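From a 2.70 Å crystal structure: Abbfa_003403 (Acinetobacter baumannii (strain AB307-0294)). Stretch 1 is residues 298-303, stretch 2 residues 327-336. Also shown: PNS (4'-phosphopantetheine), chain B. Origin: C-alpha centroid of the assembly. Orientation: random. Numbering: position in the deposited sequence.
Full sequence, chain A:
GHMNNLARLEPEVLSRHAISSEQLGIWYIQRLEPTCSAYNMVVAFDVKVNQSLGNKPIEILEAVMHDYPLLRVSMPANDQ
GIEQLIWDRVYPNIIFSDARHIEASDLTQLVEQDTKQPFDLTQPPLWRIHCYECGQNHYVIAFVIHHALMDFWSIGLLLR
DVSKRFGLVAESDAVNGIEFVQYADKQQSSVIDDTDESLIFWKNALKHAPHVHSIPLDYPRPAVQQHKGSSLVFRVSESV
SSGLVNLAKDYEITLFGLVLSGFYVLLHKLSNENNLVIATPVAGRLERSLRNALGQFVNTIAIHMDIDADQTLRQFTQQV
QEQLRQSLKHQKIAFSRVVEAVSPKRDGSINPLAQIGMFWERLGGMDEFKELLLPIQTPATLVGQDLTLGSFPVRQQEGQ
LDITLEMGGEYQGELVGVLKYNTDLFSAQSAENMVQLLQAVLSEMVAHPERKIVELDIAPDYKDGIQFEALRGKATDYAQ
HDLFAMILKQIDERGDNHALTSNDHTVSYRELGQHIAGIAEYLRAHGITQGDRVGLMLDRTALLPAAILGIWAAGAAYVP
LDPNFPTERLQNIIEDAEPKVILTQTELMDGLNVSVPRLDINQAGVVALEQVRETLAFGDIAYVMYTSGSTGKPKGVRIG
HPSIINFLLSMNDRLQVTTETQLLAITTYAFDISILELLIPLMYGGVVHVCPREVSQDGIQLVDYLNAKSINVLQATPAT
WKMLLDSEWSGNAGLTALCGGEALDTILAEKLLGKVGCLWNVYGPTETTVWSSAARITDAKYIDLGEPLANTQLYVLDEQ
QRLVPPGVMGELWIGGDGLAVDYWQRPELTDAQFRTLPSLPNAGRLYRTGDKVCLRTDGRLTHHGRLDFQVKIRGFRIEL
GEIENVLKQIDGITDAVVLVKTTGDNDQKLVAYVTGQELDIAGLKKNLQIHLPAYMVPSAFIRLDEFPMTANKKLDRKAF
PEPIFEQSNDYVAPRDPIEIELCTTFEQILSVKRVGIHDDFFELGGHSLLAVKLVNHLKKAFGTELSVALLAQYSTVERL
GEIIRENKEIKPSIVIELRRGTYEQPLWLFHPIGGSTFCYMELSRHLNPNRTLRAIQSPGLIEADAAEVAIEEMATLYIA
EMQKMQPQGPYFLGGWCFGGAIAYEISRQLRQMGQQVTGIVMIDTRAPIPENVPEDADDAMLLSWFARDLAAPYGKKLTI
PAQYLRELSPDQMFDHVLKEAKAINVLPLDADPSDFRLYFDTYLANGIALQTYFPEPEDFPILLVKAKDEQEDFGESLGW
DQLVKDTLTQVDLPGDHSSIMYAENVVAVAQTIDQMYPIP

Stretch 1, residues 298-303: VNTIAI
Stretch 2 (327-336) SLKHQKIAFS

How do the two backbones run? Residues 298-303 are extended throughout, with phi/psi from -70/128 at Val 298 to -99/110 at Ile 303, and become a strand at Ala 302. Stretch 2 begins in a helix that starts earlier in the chain; His 330 N donates to Ser 327 O at 3.1 Å. It makes a type I turn from His 330 to Ile 333, extends through Ile 333 and Ala 334 (-69/124, -70/146), and enters a second helix at Phe 335, with Ala 334 as N-cap. The nearest CA pairs are Asn 299 with Ala 334 (6.1 Å) and Thr 300 with Phe 335 (5.5 Å), advancing together, while Ile 303 lies nearest Ser 327 (7.6 Å).

What fastens the turn? The CA-to-CB bond of Asn 299 points toward stretch 2, chi1 t and chi2 38°. Its ND2 donates to Ile 333 O (2.7 Å) and Gln 331 O (3.2 Å), while its OD1 accepts from Phe 335 N (2.9 Å, 155°). A primary amide suits this buried site, since one group can both donate to the turn's carbonyls and accept from a backbone NH at the helix start.

What packs beside this polar clasp? Phe 335 (chi1 t, chi2 63°) also points toward stretch 1. Thr 300, chi1 m, lays CG2 over one ring face, 4.2 Å from the centroid and 14° off the normal; Ala 302 CB lies 4.3 Å from Phe 335 CE1. Thr 300 OG1 gives a weak 3.3 Å hydrogen bond to O40 of the 4'-phosphopantetheine, so the threonine serves ring and ligand.

How is the other end closed? Ile 301 points its CB away, yet with chi1 p and chi2 t its CD1 reaches Leu 328 CD2 (3.9 Å; leucine m,t), two aliphatic tips with no polar group to satisfy. Ile 303, m,m, brings CD1 to 3.5 Å from OG of Ser 327 (chi1 m), which is hydrogen-bonded elsewhere in the structure and so tolerates a methyl neighbour. The contact buries 412 Å² in total.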

# COMPACT_ATOMS: atom_id res chain seq x y z
N VAL A 298 -17.15 14.86 20.37
CA VAL A 298 -15.73 14.56 20.44
C VAL A 298 -15.01 14.90 19.14
O VAL A 298 -15.43 14.48 18.08
CB VAL A 298 -15.54 13.07 20.75
CG1 VAL A 298 -14.18 12.58 20.33
CG2 VAL A 298 -15.78 12.82 22.21
N ASN A 299 -13.92 15.66 19.22
CA ASN A 299 -13.12 16.01 18.05
C ASN A 299 -11.67 15.54 18.14
O ASN A 299 -10.99 15.73 19.14
CB ASN A 299 -13.15 17.53 17.81
CG ASN A 299 -12.57 17.92 16.45
OD1 ASN A 299 -12.78 17.24 15.43
ND2 ASN A 299 -11.85 19.04 16.43
N THR A 300 -11.18 14.91 17.08
CA THR A 300 -9.81 14.47 17.05
C THR A 300 -8.90 15.68 16.79
O THR A 300 -9.23 16.54 15.99
CB THR A 300 -9.59 13.39 15.95
OG1 THR A 300 -10.44 12.27 16.19
CG2 THR A 300 -8.14 12.92 15.91
N ILE A 301 -7.77 15.77 17.50
CA ILE A 301 -6.70 16.65 17.07
C ILE A 301 -5.40 15.88 16.88
O ILE A 301 -5.13 14.94 17.62
CB ILE A 301 -6.44 17.83 18.04
CG1 ILE A 301 -6.08 17.31 19.43
CG2 ILE A 301 -7.62 18.78 18.08
CD1 ILE A 301 -5.86 18.44 20.45
N ALA A 302 -4.62 16.28 15.87
CA ALA A 302 -3.32 15.66 15.61
C ALA A 302 -2.14 16.51 16.12
O ALA A 302 -1.92 17.64 15.67
CB ALA A 302 -3.16 15.39 14.11
N ILE A 303 -1.39 15.95 17.07
CA ILE A 303 -0.21 16.64 17.59
C ILE A 303 1.05 16.10 16.93
O ILE A 303 1.45 14.95 17.17
CB ILE A 303 -0.07 16.48 19.11
CG1 ILE A 303 -1.38 16.83 19.82
CG2 ILE A 303 1.06 17.32 19.60
CD1 ILE A 303 -1.88 18.18 19.49
N SER A 327 -2.28 23.89 21.10
CA SER A 327 -3.17 23.16 20.21
C SER A 327 -4.61 23.16 20.73
O SER A 327 -5.55 23.19 19.94
CB SER A 327 -2.66 21.72 20.02
OG SER A 327 -1.42 21.68 19.33
N LEU A 328 -4.79 23.14 22.05
CA LEU A 328 -6.14 23.15 22.63
C LEU A 328 -6.85 24.49 22.41
O LEU A 328 -8.07 24.55 22.42
CB LEU A 328 -6.11 22.81 24.13
CG LEU A 328 -5.61 21.40 24.47
CD1 LEU A 328 -5.50 21.17 25.96
CD2 LEU A 328 -6.46 20.32 23.81
N LYS A 329 -6.09 25.56 22.19
CA LYS A 329 -6.67 26.85 21.79
C LYS A 329 -7.48 26.72 20.48
O LYS A 329 -8.53 27.32 20.32
CB LYS A 329 -5.58 27.92 21.60
CG LYS A 329 -4.89 28.42 22.89
CD LYS A 329 -3.90 29.55 22.56
CE LYS A 329 -3.17 30.10 23.79
NZ LYS A 329 -2.21 31.20 23.43
N HIS A 330 -6.98 25.91 19.56
CA HIS A 330 -7.58 25.84 18.24
C HIS A 330 -8.34 24.54 18.01
O HIS A 330 -8.38 24.02 16.90
CB HIS A 330 -6.50 26.00 17.18
CG HIS A 330 -5.63 27.20 17.39
ND1 HIS A 330 -6.05 28.48 17.10
CD2 HIS A 330 -4.38 27.31 17.90
CE1 HIS A 330 -5.08 29.33 17.40
NE2 HIS A 330 -4.06 28.65 17.89
N GLN A 331 -8.95 24.03 19.07
CA GLN A 331 -9.59 22.72 19.00
C GLN A 331 -10.98 22.81 18.37
O GLN A 331 -11.60 21.78 18.11
CB GLN A 331 -9.71 22.11 20.39
CG GLN A 331 -10.90 22.63 21.16
CD GLN A 331 -10.89 22.18 22.59
OE1 GLN A 331 -9.95 22.47 23.34
NE2 GLN A 331 -11.93 21.44 22.98
N LYS A 332 -11.46 24.03 18.13
CA LYS A 332 -12.79 24.19 17.56
C LYS A 332 -12.87 23.64 16.13
O LYS A 332 -13.93 23.16 15.70
CB LYS A 332 -13.23 25.67 17.60
CG LYS A 332 -12.29 26.71 16.94
CD LYS A 332 -12.69 28.13 17.41
CE LYS A 332 -11.92 29.26 16.73
NZ LYS A 332 -12.29 29.47 15.30
N ILE A 333 -11.75 23.68 15.40
CA ILE A 333 -11.68 23.16 14.04
C ILE A 333 -11.80 21.64 14.01
O ILE A 333 -11.02 20.93 14.64
CB ILE A 333 -10.35 23.57 13.35
CG1 ILE A 333 -10.22 25.08 13.28
CG2 ILE A 333 -10.29 23.00 11.96
CD1 ILE A 333 -11.47 25.76 12.74
N ALA A 334 -12.78 21.15 13.25
CA ALA A 334 -13.04 19.70 13.17
C ALA A 334 -11.93 19.01 12.41
O ALA A 334 -11.36 19.59 11.48
CB ALA A 334 -14.36 19.43 12.51
N PHE A 335 -11.62 17.79 12.82
CA PHE A 335 -10.54 17.04 12.20
C PHE A 335 -10.75 16.93 10.69
O PHE A 335 -9.81 17.04 9.92
CB PHE A 335 -10.41 15.66 12.81
CG PHE A 335 -9.24 14.88 12.31
CD1 PHE A 335 -7.95 15.33 12.53
CD2 PHE A 335 -9.42 13.70 11.61
CE1 PHE A 335 -6.87 14.63 12.07
CE2 PHE A 335 -8.34 12.99 11.15
CZ PHE A 335 -7.06 13.45 11.38
N SER A 336 -12.00 16.73 10.28
CA SER A 336 -12.31 16.58 8.86
C SER A 336 -11.98 17.85 8.12
O SER A 336 -11.53 17.82 6.98
CB SER A 336 -13.78 16.20 8.65
OG SER A 336 -14.64 17.26 9.05
O23 PNS B . -10.40 11.60 3.38
P24 PNS B . -11.52 12.56 3.69
O25 PNS B . -11.41 13.97 3.18
O27 PNS B . -11.59 12.62 5.30
C28 PNS B . -11.74 11.43 6.06
C29 PNS B . -11.84 11.80 7.53
C30 PNS B . -13.03 12.75 7.64
C31 PNS B . -10.55 12.49 7.97
C32 PNS B . -12.03 10.52 8.37
O33 PNS B . -11.08 9.56 7.89
C34 PNS B . -11.84 10.82 9.85
O35 PNS B . -12.58 11.59 10.46
N36 PNS B . -10.87 10.20 10.49
C37 PNS B . -10.61 10.41 11.91
C38 PNS B . -10.76 9.06 12.61
C39 PNS B . -11.28 9.27 14.00
O40 PNS B . -12.12 10.14 14.23
N41 PNS B . -10.77 8.46 14.90
C42 PNS B . -11.06 8.39 16.32
C43 PNS B . -9.92 7.52 16.82
S44 PNS B . -8.65 8.61 17.47